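Local atomic coordinates of Exo-arabinanase (Penicillium chrysogenum, PDB entry 3A72), a protein that hydrolyses alpha-1,5-linked L-arabinan from chain ends as an exo-acting glycosyl hydrolase, probably releasing arabinobiose. Residues 99-104 with 118-123; 82-87 with 152-157; 93-98 with 184-189; 52-57 with 68-73; 27-32 with 317-322. One frame throughout, in Å; residues are numbered along the deposited sequence.

In the fold
Six four-stranded antiparallel sheets arranged as blades make this enzyme a beta-propeller of the sialidase-like kind, and the five contacts sample how it holds together. Contacts 1 and 4 each pair the two strands of one hairpin in its own blade; their centres are 10 Å apart, and Y119 OH of one bonds T73 OG1 of the other. Contacts 2 and 5, with centres 12 Å apart, pack innermost strands of adjacent blades, contact 5 where the last blade meets the first. Contact 3 joins two peripheral loops, its centre about 21 Å from that of contact 5. Q82 in contact 2 hydrogen-bonds a bound arabinofuranose; the side chain of R27 in contact 5 lies about 9 Å from one.

Contact 1: residues 99-104 with 118-123; sequences TLLLAG and LYASQD
L102 O takes the N-H of Y119 at 2.8 Å in an almost straight bond (178°), the donor lying nearly along the C=O axis, while the CA-H of L118 brings its carbon within 3.5 Å of L102 O. L100 O is gripped likewise, by S121 N at 2.8 Å and, more loosely, by the CA-H of A120. With the return bonds from L100 N to S121 O and from L102 N to Y119 O, two hydrogen-bonded antiparallel pairs alternate with the non-hydrogen-bonded pairs L101-A120 and A103-L118. These are the two middle strands of a propeller blade, and S121-Q122-D123 opens an Asp box of sialidase type: S121 OG is bonded to G125 N in the turn that follows. On the face of L101, A103, L118 and A120, A103 and L118 pack on strand 149-157 of the next blade. There L101 CD2 lies 3.7 Å from A120 CB, and L118 CD1, placed by chi2 at 69°, comes to 4.0 Å from L101 CB. L102 and Y119, on the other face, meet V70. At the strand end T99 OG1 is hydrogen-bonded to K96 O, and Q122 OE1 lies 3.0 Å from T99 OG1 as a second possible acceptor.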
# COMPACT_ATOMS: atom_id res chain seq x y z
N THR A 99 14.55 -10.99 5.58
CA THR A 99 15.00 -10.03 4.60
C THR A 99 13.95 -8.93 4.49
O THR A 99 12.77 -9.21 4.38
CB THR A 99 15.16 -10.71 3.23
OG1 THR A 99 16.17 -11.73 3.29
CG2 THR A 99 15.57 -9.71 2.16
N LEU A 100 14.36 -7.68 4.48
CA LEU A 100 13.48 -6.55 4.37
C LEU A 100 13.51 -6.04 2.94
O LEU A 100 14.58 -5.70 2.44
CB LEU A 100 13.86 -5.46 5.35
CG LEU A 100 12.99 -4.19 5.28
CD1 LEU A 100 11.55 -4.43 5.69
CD2 LEU A 100 13.64 -3.11 6.14
N LEU A 101 12.36 -6.00 2.30
CA LEU A 101 12.24 -5.57 0.92
C LEU A 101 11.60 -4.19 0.83
O LEU A 101 10.73 -3.83 1.63
CB LEU A 101 11.42 -6.55 0.11
CG LEU A 101 11.93 -7.99 0.13
CD1 LEU A 101 10.99 -8.91 -0.61
CD2 LEU A 101 13.34 -8.05 -0.47
N LEU A 102 12.00 -3.46 -0.19
CA LEU A 102 11.30 -2.26 -0.62
C LEU A 102 11.04 -2.41 -2.11
O LEU A 102 12.01 -2.62 -2.89
CB LEU A 102 12.04 -0.95 -0.32
CG LEU A 102 11.29 0.30 -0.80
CD1 LEU A 102 11.44 1.46 0.12
CD2 LEU A 102 11.71 0.72 -2.21
N ALA A 103 9.79 -2.30 -2.53
CA ALA A 103 9.45 -2.10 -3.92
C ALA A 103 9.03 -0.66 -4.11
O ALA A 103 8.44 -0.05 -3.21
CB ALA A 103 8.35 -3.03 -4.37
N GLY A 104 9.25 -0.08 -5.28
CA GLY A 104 8.80 1.26 -5.54
C GLY A 104 9.15 1.67 -6.95
O GLY A 104 9.87 0.91 -7.64
N LEU A 118 12.88 -3.54 -7.05
CA LEU A 118 12.96 -4.25 -5.79
C LEU A 118 14.36 -4.11 -5.20
O LEU A 118 15.34 -4.50 -5.85
CB LEU A 118 12.58 -5.75 -5.96
CG LEU A 118 12.44 -6.52 -4.67
CD1 LEU A 118 11.24 -6.09 -3.90
CD2 LEU A 118 12.40 -8.01 -4.99
N TYR A 119 14.43 -3.61 -3.97
CA TYR A 119 15.63 -3.48 -3.15
C TYR A 119 15.47 -4.37 -1.92
O TYR A 119 14.38 -4.63 -1.42
CB TYR A 119 15.82 -2.00 -2.70
CG TYR A 119 16.50 -1.20 -3.80
CD1 TYR A 119 17.84 -0.89 -3.72
CD2 TYR A 119 15.83 -0.77 -4.94
CE1 TYR A 119 18.48 -0.17 -4.70
CE2 TYR A 119 16.45 -0.08 -5.95
CZ TYR A 119 17.78 0.22 -5.84
OH TYR A 119 18.38 0.88 -6.90
N ALA A 120 16.61 -4.84 -1.39
CA ALA A 120 16.61 -5.69 -0.20
C ALA A 120 17.64 -5.19 0.80
O ALA A 120 18.74 -4.71 0.45
CB ALA A 120 16.94 -7.11 -0.57
N SER A 121 17.31 -5.38 2.06
CA SER A 121 18.18 -5.12 3.18
C SER A 121 18.26 -6.36 4.06
O SER A 121 17.22 -6.97 4.39
CB SER A 121 17.61 -3.97 4.04
OG SER A 121 18.34 -3.83 5.25
N GLN A 122 19.48 -6.74 4.43
CA GLN A 122 19.70 -7.87 5.29
C GLN A 122 19.97 -7.46 6.72
O GLN A 122 20.19 -8.36 7.56
CB GLN A 122 20.88 -8.70 4.76
CG GLN A 122 20.78 -9.09 3.33
CD GLN A 122 19.57 -9.90 2.98
OE1 GLN A 122 18.86 -10.60 3.76
NE2 GLN A 122 19.31 -9.85 1.68
N ASP A 123 19.93 -6.19 7.04
CA ASP A 123 20.28 -5.67 8.35
C ASP A 123 19.20 -4.77 8.87
O ASP A 123 19.46 -3.72 9.54
CB ASP A 123 21.65 -4.94 8.30
CG ASP A 123 21.71 -3.85 7.24
OD1 ASP A 123 20.66 -3.43 6.71
OD2 ASP A 123 22.85 -3.40 6.96

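Contact 2: residues 82-87 with 152-157. With AHR (alpha-L-arabinofuranose), chain B.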
# COMPACT_ATOMS: atom_id res chain seq x y z
N GLN A 82 5.29 5.59 -4.87
CA GLN A 82 4.63 4.34 -4.50
C GLN A 82 5.57 3.28 -3.92
O GLN A 82 5.62 2.15 -4.37
CB GLN A 82 3.86 3.80 -5.72
CG GLN A 82 2.79 4.79 -6.16
CD GLN A 82 2.65 4.98 -7.66
OE1 GLN A 82 3.02 4.10 -8.46
NE2 GLN A 82 2.07 6.10 -8.04
N PRO A 83 6.26 3.64 -2.82
CA PRO A 83 7.07 2.64 -2.13
C PRO A 83 6.18 1.60 -1.47
O PRO A 83 4.96 1.76 -1.29
CB PRO A 83 7.79 3.46 -1.05
CG PRO A 83 6.81 4.57 -0.73
CD PRO A 83 6.21 4.90 -2.10
N PHE A 84 6.80 0.51 -1.05
CA PHE A 84 6.15 -0.55 -0.27
C PHE A 84 7.22 -1.31 0.47
O PHE A 84 8.15 -1.83 -0.16
CB PHE A 84 5.34 -1.54 -1.17
CG PHE A 84 4.49 -2.43 -0.32
CD1 PHE A 84 3.30 -1.97 0.17
CD2 PHE A 84 4.88 -3.70 0.06
CE1 PHE A 84 2.51 -2.68 1.01
CE2 PHE A 84 4.10 -4.46 0.90
CZ PHE A 84 2.91 -3.97 1.38
N LEU A 85 7.12 -1.41 1.80
CA LEU A 85 8.02 -2.16 2.65
C LEU A 85 7.45 -3.53 2.96
O LEU A 85 6.26 -3.64 3.27
CB LEU A 85 8.31 -1.42 3.94
CG LEU A 85 9.22 -0.21 3.81
CD1 LEU A 85 9.11 0.63 5.08
CD2 LEU A 85 10.67 -0.66 3.61
N TYR A 86 8.31 -4.57 2.96
CA TYR A 86 7.82 -5.91 3.28
C TYR A 86 8.93 -6.77 3.90
O TYR A 86 9.94 -7.04 3.24
CB TYR A 86 7.33 -6.62 2.02
CG TYR A 86 6.60 -7.90 2.28
CD1 TYR A 86 5.52 -7.96 3.16
CD2 TYR A 86 6.95 -9.08 1.64
CE1 TYR A 86 4.84 -9.13 3.40
CE2 TYR A 86 6.26 -10.28 1.86
CZ TYR A 86 5.22 -10.29 2.72
OH TYR A 86 4.53 -11.49 2.91
N SER A 87 8.74 -7.17 5.13
CA SER A 87 9.64 -8.11 5.83
C SER A 87 9.22 -9.51 5.43
O SER A 87 8.09 -9.92 5.69
CB SER A 87 9.55 -7.88 7.33
OG SER A 87 10.37 -8.78 8.03
N PRO A 152 2.94 -0.95 -6.26
CA PRO A 152 3.20 -2.33 -5.86
C PRO A 152 2.70 -2.66 -4.45
O PRO A 152 2.76 -1.82 -3.52
CB PRO A 152 4.72 -2.46 -5.88
CG PRO A 152 5.20 -1.04 -5.65
CD PRO A 152 4.21 -0.18 -6.42
N PHE A 153 2.26 -3.90 -4.30
CA PHE A 153 1.91 -4.49 -3.01
C PHE A 153 2.52 -5.90 -2.99
O PHE A 153 2.29 -6.66 -3.94
CB PHE A 153 0.37 -4.55 -2.82
CG PHE A 153 -0.01 -5.02 -1.42
CD1 PHE A 153 -0.20 -4.09 -0.42
CD2 PHE A 153 -0.10 -6.37 -1.13
CE1 PHE A 153 -0.43 -4.50 0.88
CE2 PHE A 153 -0.33 -6.78 0.18
CZ PHE A 153 -0.49 -5.86 1.16
N LEU A 154 3.29 -6.21 -1.97
CA LEU A 154 4.03 -7.47 -1.89
C LEU A 154 3.41 -8.43 -0.87
O LEU A 154 3.03 -8.01 0.22
CB LEU A 154 5.49 -7.23 -1.48
CG LEU A 154 6.32 -6.35 -2.42
CD1 LEU A 154 7.71 -6.13 -1.88
CD2 LEU A 154 6.42 -6.93 -3.84
N LEU A 155 3.37 -9.71 -1.23
CA LEU A 155 2.83 -10.75 -0.35
C LEU A 155 3.54 -12.05 -0.66
O LEU A 155 3.59 -12.44 -1.85
CB LEU A 155 1.34 -10.88 -0.56
CG LEU A 155 0.60 -11.96 0.27
CD1 LEU A 155 -0.75 -11.46 0.77
CD2 LEU A 155 0.44 -13.20 -0.51
N ALA A 156 4.08 -12.75 0.31
CA ALA A 156 4.68 -14.07 0.13
C ALA A 156 3.68 -15.17 0.46
O ALA A 156 2.87 -15.05 1.38
CB ALA A 156 5.92 -14.21 0.99
N ASN A 157 3.82 -16.29 -0.25
CA ASN A 157 3.02 -17.47 -0.00
C ASN A 157 3.76 -18.67 -0.59
O ASN A 157 4.20 -18.60 -1.74
CB ASN A 157 1.67 -17.35 -0.66
CG ASN A 157 0.79 -18.54 -0.39
OD1 ASN A 157 0.57 -18.92 0.78
ND2 ASN A 157 0.30 -19.13 -1.47
O5 AHR B . 1.57 8.16 -6.03
C5 AHR B . 1.73 9.41 -6.75
C4 AHR B . 0.47 9.67 -7.55
O4 AHR B . 0.36 8.62 -8.57
C3 AHR B . 0.59 10.93 -8.40
O3 AHR B . 0.22 12.11 -7.66
C2 AHR B . -0.48 10.64 -9.48
O2 AHR B . -0.22 11.35 -10.71
C1 AHR B . -0.35 9.13 -9.70
O HOH W 1 2.88 0.94 -3.51
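F84, Y86 and L154 bury much of the surface between these strands, which run nearly parallel without backbone bonds between them. The F84 ring reaches across with CG anti to the backbone N (chi1 -169°). F153 CA sits over the centre of one face of it, 4.1 Å above the plane, as a CH-pi contact, while F84 CZ stands 3.4 Å above the F153 ring, toward its rim; the two ring planes are inclined at 52°, their centroids 4.6 Å apart. L154 is shared by both aromatic side chains, its CB lying 3.9 Å from Y86 CD2 and equally far from F84 CD2. The carbonyl O of the same L154 lies over the centre of the Y86 ring, and Y86 OH accepts the backbone N-H of A156 at 2.9 Å. Near the other end a water lies within hydrogen-bonding distance of P83 O and P152 O, though its protons must be shared among more acceptors. Q82, whose OE1 is held by E151 N, donates an N-H of NE2 to O5 of the arabinofuranose at 2.9 Å (170°); E41 OE2 bonds the same sugar. Such packing of innermost strands of neighbouring blades, with Q82 at the start of one strand reaching the sugar, is typical of beta-propeller glycosidases.

Contact 3: residues 93-98 with 184-189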
# COMPACT_ATOMS: atom_id res chain seq x y z
N GLY A 93 13.72 -18.24 -2.18
CA GLY A 93 14.97 -18.44 -2.91
C GLY A 93 16.14 -18.32 -1.98
O GLY A 93 16.23 -18.94 -0.92
N SER A 94 17.09 -17.50 -2.34
CA SER A 94 18.35 -17.29 -1.60
C SER A 94 18.17 -16.25 -0.48
O SER A 94 19.13 -16.01 0.23
CB SER A 94 19.49 -16.83 -2.51
OG SER A 94 19.28 -15.49 -2.96
N PHE A 95 16.98 -15.67 -0.30
CA PHE A 95 16.73 -14.61 0.66
C PHE A 95 16.00 -15.15 1.89
O PHE A 95 14.86 -15.67 1.82
CB PHE A 95 15.92 -13.47 0.02
CG PHE A 95 16.67 -12.77 -1.08
CD1 PHE A 95 17.42 -11.65 -0.77
CD2 PHE A 95 16.66 -13.21 -2.39
CE1 PHE A 95 18.13 -10.99 -1.75
CE2 PHE A 95 17.37 -12.57 -3.38
CZ PHE A 95 18.12 -11.46 -3.06
N LYS A 96 16.70 -15.08 3.04
CA LYS A 96 16.16 -15.60 4.28
C LYS A 96 14.89 -14.90 4.70
O LYS A 96 14.68 -13.72 4.42
CB LYS A 96 17.23 -15.37 5.43
CG LYS A 96 18.25 -16.44 5.52
CD LYS A 96 19.26 -16.15 6.64
CE LYS A 96 18.55 -15.89 7.95
NZ LYS A 96 19.60 -16.01 9.04
N LYS A 97 14.06 -15.61 5.50
CA LYS A 97 13.06 -14.98 6.34
C LYS A 97 13.66 -13.78 7.02
O LYS A 97 14.79 -13.87 7.54
CB LYS A 97 12.59 -15.98 7.36
CG LYS A 97 11.53 -15.50 8.33
CD LYS A 97 11.05 -16.57 9.26
CE LYS A 97 11.99 -17.06 10.34
NZ LYS A 97 11.31 -17.67 11.58
N GLY A 98 12.92 -12.68 7.04
CA GLY A 98 13.41 -11.48 7.69
C GLY A 98 14.19 -10.57 6.81
O GLY A 98 14.50 -9.42 7.20
N ASN A 184 10.03 -16.99 -7.46
CA ASN A 184 10.52 -17.88 -6.40
C ASN A 184 11.95 -17.56 -6.01
O ASN A 184 12.56 -18.28 -5.19
CB ASN A 184 10.32 -19.33 -6.72
CG ASN A 184 11.04 -19.81 -7.89
OD1 ASN A 184 12.03 -19.24 -8.23
ND2 ASN A 184 10.57 -20.80 -8.64
N ASP A 185 12.53 -16.47 -6.48
CA ASP A 185 13.92 -16.15 -6.16
C ASP A 185 14.22 -14.65 -6.01
O ASP A 185 15.36 -14.29 -5.71
CB ASP A 185 14.87 -16.75 -7.18
CG ASP A 185 14.72 -16.26 -8.59
OD1 ASP A 185 13.99 -15.27 -8.81
OD2 ASP A 185 15.37 -16.85 -9.49
N LEU A 186 13.30 -13.73 -6.14
CA LEU A 186 13.32 -12.28 -6.18
C LEU A 186 13.98 -11.69 -7.41
O LEU A 186 14.05 -10.45 -7.51
CB LEU A 186 13.91 -11.74 -4.89
CG LEU A 186 13.31 -12.18 -3.59
CD1 LEU A 186 13.79 -11.26 -2.46
CD2 LEU A 186 11.80 -12.17 -3.62
N LYS A 187 14.49 -12.52 -8.33
CA LYS A 187 15.29 -12.10 -9.42
C LYS A 187 14.57 -12.31 -10.73
O LYS A 187 14.66 -11.43 -11.59
CB LYS A 187 16.60 -12.92 -9.44
CG LYS A 187 17.45 -12.62 -8.19
CD LYS A 187 18.57 -13.61 -8.18
CE LYS A 187 19.63 -13.43 -7.13
NZ LYS A 187 20.82 -14.32 -7.41
N ASN A 188 13.93 -13.42 -10.87
CA ASN A 188 13.28 -13.76 -12.13
C ASN A 188 11.80 -13.73 -11.85
O ASN A 188 11.37 -14.42 -10.93
CB ASN A 188 13.69 -15.14 -12.61
CG ASN A 188 15.16 -15.15 -12.93
OD1 ASN A 188 15.43 -14.68 -14.02
ND2 ASN A 188 16.01 -15.68 -12.03
N TRP A 189 11.08 -12.92 -12.65
CA TRP A 189 9.64 -12.79 -12.45
C TRP A 189 8.85 -13.53 -13.59
O TRP A 189 9.24 -13.52 -14.75
CB TRP A 189 9.21 -11.35 -12.39
CG TRP A 189 9.80 -10.65 -11.20
CD1 TRP A 189 11.04 -10.08 -11.10
CD2 TRP A 189 9.13 -10.48 -9.91
NE1 TRP A 189 11.12 -9.58 -9.87
CE2 TRP A 189 10.02 -9.78 -9.08
CE3 TRP A 189 7.87 -10.84 -9.41
CZ2 TRP A 189 9.72 -9.45 -7.78
CZ3 TRP A 189 7.55 -10.50 -8.09
CH2 TRP A 189 8.46 -9.81 -7.29
O HOH W 2 17.23 -15.96 -4.79
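L186 CD1 covers one face of the F95 ring, 3.4 Å above its plane and displaced toward the rim, where it approaches F95 CD2 to 3.5 Å in a CH-pi contact. At the edge of the ring, near its plane, D185 O lies 3.5 Å from F95 CE2. The first torsion of F95 (chi1 -65°) sets CG anti to the carbonyl carbon, beside the backbone N. The carboxylate of D185 is the other flat group. Its OD1 takes two backbone N-H groups: N188 N at 2.8 Å, on the syn side and close to the plane, and K187 N from above the plane. OD2 takes N188 ND2 on its syn side, in the plane of that amide. This Asx turn and Asx motif lie between the third and fourth strands of a blade, where sialidase-like propellers carry Asp boxes, and the sequence T-N-D-L-K-N-W from T183 is consistent with a shortened, degenerate form of one. The partner loop joins the first two strands of the preceding blade. Between the loops a water accepts the N-H of S94, 2.9 Å from S94 N, and donates to D185 O at 2.7 Å. The CA atoms come closest at G93 and D185, 4.1 Å from G93 CA to D185 CA, an approach that the missing side chain of G93 allows. L186 reaches inward to V131 and L161, while L186 O and W189 NE1 both bond S132 OG.

Contact 4: residues 52-57 with 68-73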
# COMPACT_ATOMS: atom_id res chain seq x y z
N PHE A 52 13.73 7.18 -1.23
CA PHE A 52 12.77 6.83 -0.18
C PHE A 52 13.45 6.82 1.19
O PHE A 52 14.34 6.01 1.42
CB PHE A 52 12.12 5.49 -0.44
CG PHE A 52 11.26 5.42 -1.68
CD1 PHE A 52 10.29 6.39 -1.96
CD2 PHE A 52 11.40 4.35 -2.56
CE1 PHE A 52 9.50 6.28 -3.11
CE2 PHE A 52 10.60 4.23 -3.67
CZ PHE A 52 9.65 5.21 -3.94
N PRO A 53 13.05 7.71 2.09
CA PRO A 53 13.63 7.73 3.44
C PRO A 53 13.06 6.58 4.25
O PRO A 53 11.93 6.21 4.07
CB PRO A 53 13.18 9.06 4.01
CG PRO A 53 11.92 9.37 3.29
CD PRO A 53 12.05 8.77 1.91
N ILE A 54 13.88 6.08 5.19
CA ILE A 54 13.45 5.00 6.09
C ILE A 54 13.57 5.52 7.50
O ILE A 54 14.70 5.78 7.96
CB ILE A 54 14.27 3.73 5.88
CG1 ILE A 54 14.28 3.24 4.45
CG2 ILE A 54 13.80 2.64 6.83
CD1 ILE A 54 12.95 2.81 3.91
N TYR A 55 12.45 5.71 8.18
CA TYR A 55 12.40 6.19 9.56
C TYR A 55 11.98 5.05 10.45
O TYR A 55 11.09 4.27 10.12
CB TYR A 55 11.45 7.36 9.71
CG TYR A 55 12.02 8.73 9.35
CD1 TYR A 55 12.63 8.96 8.13
CD2 TYR A 55 11.87 9.80 10.21
CE1 TYR A 55 13.11 10.19 7.81
CE2 TYR A 55 12.36 11.06 9.89
CZ TYR A 55 12.99 11.26 8.69
OH TYR A 55 13.47 12.50 8.41
N ARG A 56 12.59 4.95 11.63
CA ARG A 56 12.33 3.88 12.59
C ARG A 56 11.81 4.42 13.90
O ARG A 56 12.24 5.48 14.36
CB ARG A 56 13.62 3.12 12.89
CG ARG A 56 13.46 1.99 13.89
CD ARG A 56 14.65 1.07 13.89
NE ARG A 56 15.86 1.72 14.38
CZ ARG A 56 17.08 1.28 14.22
NH1 ARG A 56 17.30 0.20 13.51
NH2 ARG A 56 18.08 1.99 14.81
N SER A 57 10.90 3.67 14.52
CA SER A 57 10.50 3.87 15.91
C SER A 57 10.74 2.61 16.68
O SER A 57 10.29 1.52 16.27
CB SER A 57 9.02 4.28 16.01
OG SER A 57 8.65 4.36 17.39
N SER A 68 18.07 5.28 7.29
CA SER A 68 18.69 5.03 5.96
C SER A 68 17.80 5.71 4.92
O SER A 68 16.71 6.22 5.21
CB SER A 68 18.85 3.57 5.68
OG SER A 68 17.55 2.95 5.56
N ARG A 69 18.32 5.69 3.70
CA ARG A 69 17.60 6.12 2.50
C ARG A 69 17.82 5.12 1.39
O ARG A 69 18.95 4.61 1.25
CB ARG A 69 18.09 7.53 2.06
CG ARG A 69 17.81 8.59 3.08
CD ARG A 69 18.54 9.88 2.71
NE ARG A 69 18.24 10.86 3.72
CZ ARG A 69 18.65 12.11 3.75
NH1 ARG A 69 19.37 12.55 2.74
NH2 ARG A 69 18.30 12.89 4.75
N VAL A 70 16.78 4.84 0.63
CA VAL A 70 16.90 3.94 -0.53
C VAL A 70 17.02 4.84 -1.75
O VAL A 70 16.08 5.56 -2.11
CB VAL A 70 15.75 2.96 -0.64
CG1 VAL A 70 16.12 1.88 -1.68
CG2 VAL A 70 15.45 2.29 0.73
N HIS A 71 18.21 4.80 -2.38
CA HIS A 71 18.49 5.61 -3.55
C HIS A 71 18.37 4.76 -4.83
O HIS A 71 18.52 3.53 -4.82
CB HIS A 71 19.91 6.15 -3.48
CG HIS A 71 20.16 7.05 -2.35
ND1 HIS A 71 19.94 8.39 -2.36
CD2 HIS A 71 20.65 6.76 -1.13
CE1 HIS A 71 20.29 8.89 -1.14
NE2 HIS A 71 20.72 7.94 -0.41
N ASP A 72 18.12 5.49 -5.94
CA ASP A 72 17.97 4.85 -7.24
C ASP A 72 19.32 4.55 -7.84
O ASP A 72 19.83 5.25 -8.74
CB ASP A 72 17.16 5.73 -8.17
CG ASP A 72 16.79 5.00 -9.47
OD1 ASP A 72 17.25 3.85 -9.68
OD2 ASP A 72 16.04 5.62 -10.27
N THR A 73 19.97 3.50 -7.33
CA THR A 73 21.25 3.06 -7.81
C THR A 73 21.17 2.32 -9.14
O THR A 73 22.17 2.18 -9.83
CB THR A 73 21.94 2.14 -6.77
OG1 THR A 73 21.11 1.02 -6.56
CG2 THR A 73 22.19 2.90 -5.48
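F52 and V70 form the firm end of this pairing: V70 N donates to F52 O at 2.8 Å (174°), and F52 N in turn donates to V70 O at 3.0 Å. The next hydrogen-bonded pair is lopsided. I54 N holds S68 O at 2.8 Å, yet the return bond from S68 N to I54 O is weak at 3.5 Å. The tightly packed face carries F52, I54, S68 and V70. I54 CG1 lies 4.0 Å from V70 CG2, and S68 OG comes to 3.4 Å from I54 CB; this hydroxyl has its polar partners in G125 O and W128 NE1, in the Asp-box loop of the following blade, whose tryptophan also touches I54 and V70. On the opposite face P53 and R69 meet sparsely, P53 CA to R69 CG at 4.3 Å. P53 is itself buried, against W40 and N42, and the solvent side belongs to R69, whose chain, extended from CG to NE, forms a salt bridge through NE with E66 of its own strand. A hairpin of third and fourth strands, with one face packed against the next blade, is the arrangement of the outer part of a beta-propeller blade.

Contact 5: residues 27-32 with 317-322; sequences RNEQLP and ALRVLS
R319 and N28 carry the main hydrogen bonds of this contact. The guanidinium grips N28 side-on, each nitrogen holding a different atom: R319 NE meets N28 OD1 at 2.9 Å in the plane of the amide carbonyl, and R319 NH2 meets N28 O at 2.9 Å from above its carbonyl plane. A bend at chi3 (-66°) turns NE of R319 toward that amide, whose plane stands 84° from the guanidinium. Further along, the extended Q30 chain puts OE1 where S322 N donates to it at 2.8 Å, on a lone pair in the amide plane; Q30 NE2 is held by E323 and G34. The charge pairing differs in kind. E29 OE2 lies over the guanidinium face, 3.1 Å from R319 NH1, so that no N-H points at it and the attraction is of charges alone; the same oxygen takes Q30 N on its anti lone pair. E29 OE1 bonds S87 N in the next blade. Van der Waals contact is modest: A317 CB lies 3.7 Å from N28 ND2, and, carbon to carbon, Q30 CB meets R319 CD at 3.9 Å. Nearly parallel strands joined through side chains are characteristic of the interface of innermost strands where the last blade meets the first in a beta-propeller.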
# COMPACT_ATOMS: atom_id res chain seq x y z
N ARG A 27 3.80 4.29 3.69
CA ARG A 27 3.86 2.83 3.87
C ARG A 27 4.72 2.56 5.10
O ARG A 27 5.60 3.33 5.46
CB ARG A 27 4.35 2.09 2.62
CG ARG A 27 3.35 2.14 1.46
CD ARG A 27 2.15 1.27 1.74
NE ARG A 27 1.19 1.19 0.64
CZ ARG A 27 0.11 1.97 0.50
NH1 ARG A 27 -0.15 2.96 1.33
NH2 ARG A 27 -0.71 1.72 -0.51
N ASN A 28 4.51 1.38 5.71
CA ASN A 28 5.23 1.03 6.91
C ASN A 28 5.40 -0.49 6.99
O ASN A 28 4.79 -1.25 6.23
CB ASN A 28 4.56 1.66 8.13
CG ASN A 28 3.13 1.23 8.21
OD1 ASN A 28 2.78 0.05 8.30
ND2 ASN A 28 2.19 2.11 8.18
N GLU A 29 6.21 -0.90 7.93
CA GLU A 29 6.39 -2.32 8.24
C GLU A 29 6.70 -2.44 9.72
O GLU A 29 7.28 -1.54 10.30
CB GLU A 29 7.47 -2.97 7.38
CG GLU A 29 7.74 -4.45 7.53
CD GLU A 29 6.53 -5.30 7.28
OE1 GLU A 29 6.41 -6.14 6.32
OE2 GLU A 29 5.65 -5.23 8.16
N GLN A 30 6.35 -3.57 10.31
CA GLN A 30 6.78 -3.93 11.66
C GLN A 30 7.71 -5.14 11.50
O GLN A 30 7.34 -6.15 10.92
CB GLN A 30 5.61 -4.26 12.59
CG GLN A 30 6.14 -4.56 13.97
CD GLN A 30 5.06 -4.83 14.97
OE1 GLN A 30 4.04 -5.49 14.71
NE2 GLN A 30 5.23 -4.29 16.19
N LEU A 31 8.91 -5.01 12.02
CA LEU A 31 9.89 -6.08 11.97
C LEU A 31 9.56 -7.09 13.06
O LEU A 31 8.83 -6.79 14.02
CB LEU A 31 11.29 -5.51 12.15
CG LEU A 31 11.69 -4.44 11.16
CD1 LEU A 31 13.18 -4.17 11.33
CD2 LEU A 31 11.38 -4.80 9.71
N PRO A 32 10.05 -8.32 12.97
CA PRO A 32 9.70 -9.35 14.00
C PRO A 32 10.01 -8.92 15.44
O PRO A 32 9.21 -9.31 16.31
CB PRO A 32 10.54 -10.56 13.57
CG PRO A 32 10.49 -10.42 12.05
CD PRO A 32 10.72 -8.94 11.82
N ALA A 317 -2.23 4.43 5.44
CA ALA A 317 -1.74 3.07 5.67
C ALA A 317 -2.10 2.60 7.05
O ALA A 317 -2.02 3.32 8.05
CB ALA A 317 -0.24 3.01 5.48
N LEU A 318 -2.53 1.33 7.16
CA LEU A 318 -2.91 0.69 8.40
C LEU A 318 -1.94 -0.45 8.70
O LEU A 318 -1.46 -1.14 7.79
CB LEU A 318 -4.31 0.09 8.31
CG LEU A 318 -5.44 1.03 7.92
CD1 LEU A 318 -6.75 0.27 7.84
CD2 LEU A 318 -5.53 2.18 8.91
N ARG A 319 -1.73 -0.73 9.98
CA ARG A 319 -0.96 -1.91 10.38
C ARG A 319 -1.45 -2.37 11.76
O ARG A 319 -1.47 -1.60 12.71
CB ARG A 319 0.52 -1.67 10.39
CG ARG A 319 1.30 -2.92 10.72
CD ARG A 319 2.78 -2.83 10.39
NE ARG A 319 2.97 -2.72 8.95
CZ ARG A 319 2.85 -3.75 8.08
NH1 ARG A 319 2.59 -4.96 8.49
NH2 ARG A 319 3.01 -3.49 6.81
N VAL A 320 -1.78 -3.65 11.85
CA VAL A 320 -2.07 -4.28 13.14
C VAL A 320 -0.72 -4.70 13.72
O VAL A 320 -0.04 -5.59 13.14
CB VAL A 320 -3.01 -5.47 12.99
CG1 VAL A 320 -3.19 -6.18 14.34
CG2 VAL A 320 -4.37 -5.00 12.45
N LEU A 321 -0.30 -4.08 14.79
CA LEU A 321 0.94 -4.48 15.43
C LEU A 321 0.79 -5.83 16.08
O LEU A 321 -0.30 -6.25 16.46
CB LEU A 321 1.35 -3.42 16.45
CG LEU A 321 1.56 -2.01 15.88
CD1 LEU A 321 2.06 -1.12 17.01
CD2 LEU A 321 2.47 -1.98 14.69
N SER A 322 1.91 -6.56 16.21
CA SER A 322 1.86 -7.91 16.74
C SER A 322 1.60 -7.97 18.24
O SER A 322 1.08 -8.99 18.74
CB SER A 322 3.16 -8.62 16.41
OG SER A 322 4.27 -7.95 16.91
O HOH W 3 0.69 -0.02 6.82
O HOH W 4 4.35 -5.11 4.74
O HOH W 5 6.55 -7.87 15.62